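Local coordinates for protein nitrilotriacetate monooxygenase (PDB 3SDO) that probably acts as a monooxygenase of the bacterial luciferase-like family, using reduced FMN and molecular oxygen to oxidise its substrate, at residues S241-K254 / M382-F394. Residues are numbered along the deposited sequence; the frame is centred on the assembly and turned at random.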
loop_
_atom_site.group_PDB
_atom_site.type_symbol
_atom_site.label_atom_id
_atom_site.label_comp_id
_atom_site.label_asym_id
_atom_site.label_seq_id
_atom_site.Cartn_x
_atom_site.Cartn_y
_atom_site.Cartn_z
ATOM N N SER A 241 4.807 1.138 -28.614
ATOM C CA SER A 241 4.175 1.469 -29.889
ATOM C C SER A 241 5.082 2.349 -30.739
ATOM O O SER A 241 5.812 3.199 -30.212
ATOM C CB SER A 241 2.826 2.146 -29.664
ATOM O OG SER A 241 1.972 1.234 -28.980
ATOM N N THR A 242 5.051 2.110 -32.046
ATOM C CA THR A 242 5.566 3.064 -33.023
ATOM C C THR A 242 4.572 4.224 -33.072
ATOM O O THR A 242 3.484 4.133 -32.505
ATOM C CB THR A 242 5.625 2.461 -34.425
ATOM O OG1 THR A 242 4.297 2.122 -34.856
ATOM C CG2 THR A 242 6.523 1.211 -34.471
ATOM N N PHE A 243 4.939 5.300 -33.755
ATOM C CA PHE A 243 4.034 6.436 -33.962
ATOM C C PHE A 243 2.707 6.002 -34.625
ATOM O O PHE A 243 1.632 6.328 -34.144
ATOM C CB PHE A 243 4.734 7.500 -34.810
ATOM C CG PHE A 243 3.822 8.565 -35.321
ATOM C CD1 PHE A 243 3.350 8.524 -36.620
ATOM C CD2 PHE A 243 3.433 9.609 -34.497
ATOM C CE1 PHE A 243 2.483 9.524 -37.108
ATOM C CE2 PHE A 243 2.564 10.602 -34.969
ATOM C CZ PHE A 243 2.094 10.548 -36.291
ATOM N N ASP A 244 2.792 5.252 -35.717
ATOM C CA ASP A 244 1.589 4.838 -36.459
ATOM C C ASP A 244 0.654 3.995 -35.587
ATOM O O ASP A 244 -0.567 4.166 -35.605
ATOM C CB ASP A 244 1.998 4.037 -37.698
ATOM C CG ASP A 244 2.547 4.903 -38.805
ATOM O OD1 ASP A 244 2.143 6.068 -38.935
ATOM O OD2 ASP A 244 3.353 4.392 -39.583
ATOM N N GLU A 245 1.245 3.085 -34.826
ATOM C CA GLU A 245 0.502 2.280 -33.858
ATOM C C GLU A 245 -0.177 3.122 -32.787
ATOM O O GLU A 245 -1.355 2.921 -32.479
ATOM C CB GLU A 245 1.434 1.301 -33.173
ATOM C CG GLU A 245 1.787 0.139 -34.077
ATOM C CD GLU A 245 2.799 -0.776 -33.452
ATOM O OE1 GLU A 245 3.346 -0.429 -32.386
ATOM O OE2 GLU A 245 3.029 -1.850 -34.019
ATOM N N ALA A 246 0.565 4.085 -32.251
ATOM C CA ALA A 246 0.046 4.974 -31.200
ATOM C C ALA A 246 -1.106 5.814 -31.718
ATOM O O ALA A 246 -2.086 6.049 -31.020
ATOM C CB ALA A 246 1.150 5.862 -30.680
ATOM N N ARG A 247 -0.997 6.254 -32.961
ATOM C CA ARG A 247 -2.038 7.053 -33.554
ATOM C C ARG A 247 -3.325 6.237 -33.735
ATOM O O ARG A 247 -4.424 6.731 -33.502
ATOM C CB ARG A 247 -1.542 7.568 -34.881
ATOM C CG ARG A 247 -2.489 8.428 -35.587
ATOM C CD ARG A 247 -1.815 8.948 -36.836
ATOM N NE ARG A 247 -2.041 10.363 -36.973
ATOM C CZ ARG A 247 -1.571 11.097 -37.973
ATOM N NH1 ARG A 247 -0.832 10.535 -38.940
ATOM N NH2 ARG A 247 -1.851 12.392 -37.999
ATOM N N VAL A 248 -3.189 4.982 -34.148
ATOM C CA VAL A 248 -4.365 4.103 -34.266
ATOM C C VAL A 248 -4.965 3.866 -32.888
ATOM O O VAL A 248 -6.166 3.980 -32.718
ATOM C CB VAL A 248 -4.039 2.757 -34.942
ATOM C CG1 VAL A 248 -5.234 1.788 -34.821
ATOM C CG2 VAL A 248 -3.641 2.992 -36.428
ATOM N N PHE A 249 -4.117 3.587 -31.901
ATOM C CA PHE A 249 -4.568 3.366 -30.547
ATOM C C PHE A 249 -5.315 4.581 -30.019
ATOM O O PHE A 249 -6.412 4.445 -29.476
ATOM C CB PHE A 249 -3.392 3.017 -29.654
ATOM C CG PHE A 249 -3.774 2.693 -28.250
ATOM C CD1 PHE A 249 -4.428 1.504 -27.957
ATOM C CD2 PHE A 249 -3.485 3.565 -27.218
ATOM C CE1 PHE A 249 -4.776 1.190 -26.657
ATOM C CE2 PHE A 249 -3.839 3.255 -25.919
ATOM C CZ PHE A 249 -4.484 2.069 -25.642
ATOM N N TYR A 250 -4.731 5.766 -30.221
ATOM C CA TYR A 250 -5.344 7.014 -29.777
ATOM C C TYR A 250 -6.758 7.142 -30.350
ATOM O O TYR A 250 -7.695 7.417 -29.610
ATOM C CB TYR A 250 -4.458 8.203 -30.191
ATOM C CG TYR A 250 -4.897 9.578 -29.709
ATOM C CD1 TYR A 250 -5.844 10.317 -30.408
ATOM C CD2 TYR A 250 -4.278 10.177 -28.627
ATOM C CE1 TYR A 250 -6.228 11.601 -29.981
ATOM C CE2 TYR A 250 -4.636 11.457 -28.204
ATOM C CZ TYR A 250 -5.609 12.166 -28.881
ATOM O OH TYR A 250 -5.967 13.425 -28.438
ATOM N N ARG A 251 -6.902 6.924 -31.660
ATOM C CA ARG A 251 -8.190 7.046 -32.360
ATOM C C ARG A 251 -9.222 6.044 -31.871
ATOM O O ARG A 251 -10.384 6.394 -31.702
ATOM C CB ARG A 251 -8.008 6.907 -33.890
ATOM C CG ARG A 251 -7.280 8.094 -34.532
ATOM C CD ARG A 251 -7.506 8.231 -36.045
ATOM N NE ARG A 251 -6.723 7.270 -36.818
ATOM C CZ ARG A 251 -7.166 6.095 -37.275
ATOM N NH1 ARG A 251 -8.420 5.682 -37.049
ATOM N NH2 ARG A 251 -6.340 5.319 -37.967
ATOM N N ARG A 252 -8.792 4.810 -31.619
ATOM C CA ARG A 252 -9.703 3.766 -31.131
ATOM C C ARG A 252 -10.205 4.038 -29.715
ATOM O O ARG A 252 -11.395 3.840 -29.430
ATOM C CB ARG A 252 -9.023 2.389 -31.202
ATOM C CG ARG A 252 -8.664 1.965 -32.608
ATOM C CD ARG A 252 -7.910 0.646 -32.621
ATOM N NE ARG A 252 -8.768 -0.472 -32.245
ATOM C CZ ARG A 252 -8.318 -1.675 -31.893
ATOM N NH1 ARG A 252 -7.005 -1.910 -31.826
ATOM N NH2 ARG A 252 -9.178 -2.643 -31.584
ATOM N N VAL A 253 -9.310 4.500 -28.834
ATOM C CA VAL A 253 -9.679 4.782 -27.442
ATOM C C VAL A 253 -10.680 5.948 -27.401
ATOM O O VAL A 253 -11.713 5.897 -26.710
ATOM C CB VAL A 253 -8.447 5.116 -26.583
ATOM C CG1 VAL A 253 -8.890 5.768 -25.230
ATOM C CG2 VAL A 253 -7.580 3.847 -26.384
ATOM N N LYS A 254 -10.398 6.991 -28.165
ATOM C CA LYS A 254 -11.302 8.135 -28.218
ATOM C C LYS A 254 -12.665 7.753 -28.790
ATOM O O LYS A 254 -13.698 8.158 -28.238
ATOM C CB LYS A 254 -10.668 9.294 -28.999
ATOM C CG LYS A 254 -9.390 9.846 -28.338
ATOM C CD LYS A 254 -9.611 10.874 -27.228
ATOM C CE LYS A 254 -8.230 11.340 -26.699
ATOM N NZ LYS A 254 -8.216 12.366 -25.646
ATOM N N MET A 382 8.289 14.612 -29.654
ATOM C CA MET A 382 7.162 14.644 -28.708
ATOM C C MET A 382 6.069 15.567 -29.204
ATOM O O MET A 382 4.881 15.224 -29.128
ATOM C CB MET A 382 7.597 15.078 -27.298
ATOM C CG MET A 382 8.547 14.073 -26.633
ATOM S SD MET A 382 9.201 14.632 -25.034
ATOM C CE MET A 382 10.445 13.353 -24.832
ATOM N N ILE A 383 6.466 16.744 -29.687
ATOM C CA ILE A 383 5.515 17.710 -30.244
ATOM C C ILE A 383 4.802 17.100 -31.433
ATOM O O ILE A 383 3.597 17.244 -31.580
ATOM C CB ILE A 383 6.201 19.022 -30.634
ATOM C CG1 ILE A 383 6.529 19.829 -29.364
ATOM C CG2 ILE A 383 5.333 19.819 -31.675
ATOM C CD1 ILE A 383 7.599 20.951 -29.533
ATOM N N ARG A 384 5.543 16.383 -32.268
ATOM C CA ARG A 384 4.948 15.720 -33.423
ATOM C C ARG A 384 3.860 14.725 -32.998
ATOM O O ARG A 384 2.755 14.721 -33.574
ATOM C CB ARG A 384 6.018 15.004 -34.250
ATOM C CG ARG A 384 5.456 14.249 -35.446
ATOM C CD ARG A 384 6.538 13.718 -36.359
ATOM N NE ARG A 384 6.988 12.409 -35.921
ATOM C CZ ARG A 384 6.519 11.241 -36.352
ATOM N NH1 ARG A 384 5.541 11.188 -37.249
ATOM N NH2 ARG A 384 7.036 10.104 -35.870
ATOM N N TRP A 385 4.163 13.892 -31.997
ATOM C CA TRP A 385 3.185 12.897 -31.520
ATOM C C TRP A 385 1.902 13.567 -31.021
ATOM O O TRP A 385 0.805 13.078 -31.266
ATOM C CB TRP A 385 3.771 12.025 -30.394
ATOM C CG TRP A 385 4.677 10.930 -30.889
ATOM C CD1 TRP A 385 5.703 11.061 -31.773
ATOM C CD2 TRP A 385 4.632 9.546 -30.532
ATOM N NE1 TRP A 385 6.300 9.855 -31.999
ATOM C CE2 TRP A 385 5.660 8.897 -31.254
ATOM C CE3 TRP A 385 3.835 8.788 -29.663
ATOM C CZ2 TRP A 385 5.915 7.531 -31.131
ATOM C CZ3 TRP A 385 4.084 7.420 -29.553
ATOM C CH2 TRP A 385 5.125 6.810 -30.279
ATOM N N VAL A 386 2.049 14.694 -30.350
ATOM C CA VAL A 386 0.894 15.439 -29.809
ATOM C C VAL A 386 0.145 16.194 -30.925
ATOM O O VAL A 386 -1.076 16.076 -31.031
ATOM C CB VAL A 386 1.325 16.370 -28.658
ATOM C CG1 VAL A 386 0.174 17.290 -28.211
ATOM C CG2 VAL A 386 1.790 15.514 -27.475
ATOM N N ASP A 387 0.872 16.899 -31.787
ATOM C CA ASP A 387 0.254 17.601 -32.926
ATOM C C ASP A 387 -0.567 16.666 -33.804
ATOM O O ASP A 387 -1.626 17.050 -34.296
ATOM C CB ASP A 387 1.308 18.215 -33.851
ATOM C CG ASP A 387 1.874 19.517 -33.340
ATOM O OD1 ASP A 387 1.398 20.070 -32.324
ATOM O OD2 ASP A 387 2.810 19.980 -34.005
ATOM N N GLU A 388 -0.059 15.448 -34.013
ATOM C CA GLU A 388 -0.620 14.569 -35.027
ATOM C C GLU A 388 -1.572 13.539 -34.456
ATOM O O GLU A 388 -2.012 12.641 -35.173
ATOM C CB GLU A 388 0.516 13.911 -35.836
ATOM C CG GLU A 388 1.386 14.918 -36.591
ATOM C CD GLU A 388 0.561 15.837 -37.498
ATOM O OE1 GLU A 388 -0.233 15.277 -38.265
ATOM O OE2 GLU A 388 0.726 17.085 -37.437
ATOM N N GLY A 389 -1.901 13.652 -33.177
ATOM C CA GLY A 389 -2.945 12.802 -32.580
ATOM C C GLY A 389 -2.512 11.420 -32.131
ATOM O O GLY A 389 -3.276 10.466 -32.247
ATOM N N ALA A 390 -1.293 11.289 -31.619
ATOM C CA ALA A 390 -0.852 10.019 -31.032
ATOM C C ALA A 390 -0.768 10.095 -29.513
ATOM O O ALA A 390 -0.602 9.064 -28.856
ATOM C CB ALA A 390 0.492 9.604 -31.585
ATOM N N ALA A 391 -0.885 11.296 -28.953
ATOM C CA ALA A 391 -0.664 11.481 -27.511
ATOM C C ALA A 391 -1.307 12.776 -27.010
ATOM O O ALA A 391 -1.375 13.745 -27.740
ATOM C CB ALA A 391 0.827 11.475 -27.219
ATOM N N ASP A 392 -1.822 12.749 -25.784
ATOM C CA ASP A 392 -2.225 13.946 -25.030
ATOM C C ASP A 392 -1.147 14.300 -24.001
ATOM O O ASP A 392 -1.205 15.331 -23.322
ATOM C CB ASP A 392 -3.530 13.695 -24.269
ATOM C CG ASP A 392 -4.707 13.429 -25.191
ATOM O OD1 ASP A 392 -4.792 14.113 -26.213
ATOM O OD2 ASP A 392 -5.535 12.525 -24.890
ATOM N N GLY A 393 -0.200 13.388 -23.855
ATOM C CA GLY A 393 0.841 13.450 -22.852
ATOM C C GLY A 393 1.641 12.176 -22.963
ATOM O O GLY A 393 1.364 11.356 -23.848
ATOM N N PHE A 394 2.641 12.009 -22.096
ATOM C CA PHE A 394 3.492 10.832 -22.147
ATOM C C PHE A 394 3.739 10.216 -20.777
ATOM O O PHE A 394 3.855 10.920 -19.787
ATOM C CB PHE A 394 4.840 11.173 -22.763
ATOM C CG PHE A 394 4.745 11.672 -24.160
ATOM C CD1 PHE A 394 4.668 10.787 -25.210
ATOM C CD2 PHE A 394 4.721 13.037 -24.425
ATOM C CE1 PHE A 394 4.555 11.253 -26.533
ATOM C CE2 PHE A 394 4.602 13.500 -25.724
ATOM C CZ PHE A 394 4.537 12.591 -26.782
HETATM O O HOH W 1 -1.366 6.540 -28.376
#
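Phe243 packs against both Arg384 and Trp385, one over its face and the other met by its edge. The Arg384 guanidinium covers one face of the ring in a cation-pi contact, CZ lying 4.0 Å from the ring centroid, while the ring turns an edge to the five-membered ring of Trp385, planes 69° apart. Phe243 CA also makes an off-centre CH-pi contact with the indole six-membered ring, and Ala246 CB touches Trp385 CZ3 at 3.5 Å. Further along, Ala390 CB packs on Ala246 CB, and Tyr250 presents a ring face to the Gly389 carbonyl, whose O lies 3.1 Å from Tyr250 CG. With its CG anti to the backbone N (chi1 -175°), Tyr250 reaches Asp392, its OH donating to OD1 on the syn side at 2.6 Å. Lys254 NZ forms a salt bridge with the other carboxylate oxygen, Asp392 OD2, at 2.8 Å. Arg247, bent at chi3, turns the edge of its guanidinium to the chain at the end of helix 375-387: NE and NH2 both give weak bonds to Glu388 O, and NH2 forms a long salt bridge with Glu388 OE1. These contacts join two neighbouring outer helices of the TIM barrel, 243-259 and 375-387, whose segments 243-254 and 382-387 cross at -34°, and the turn leading into strand 393-396. A Schellman motif with Gly389 at positive phi ends the second helix; a capping box of Thr242 and Glu245 starts the first. A water donates to Ala246 O and Ala390 O, linking helix to turn. In the second shell, Glu381 OE2 forms a salt bridge with Arg384 NH2 and accepts a hydrogen bond from Trp385 NE1, while Val269 N binds Asp392 OD2 and Lys254 NZ also donates to the carbonyls of Pro264 and Val267.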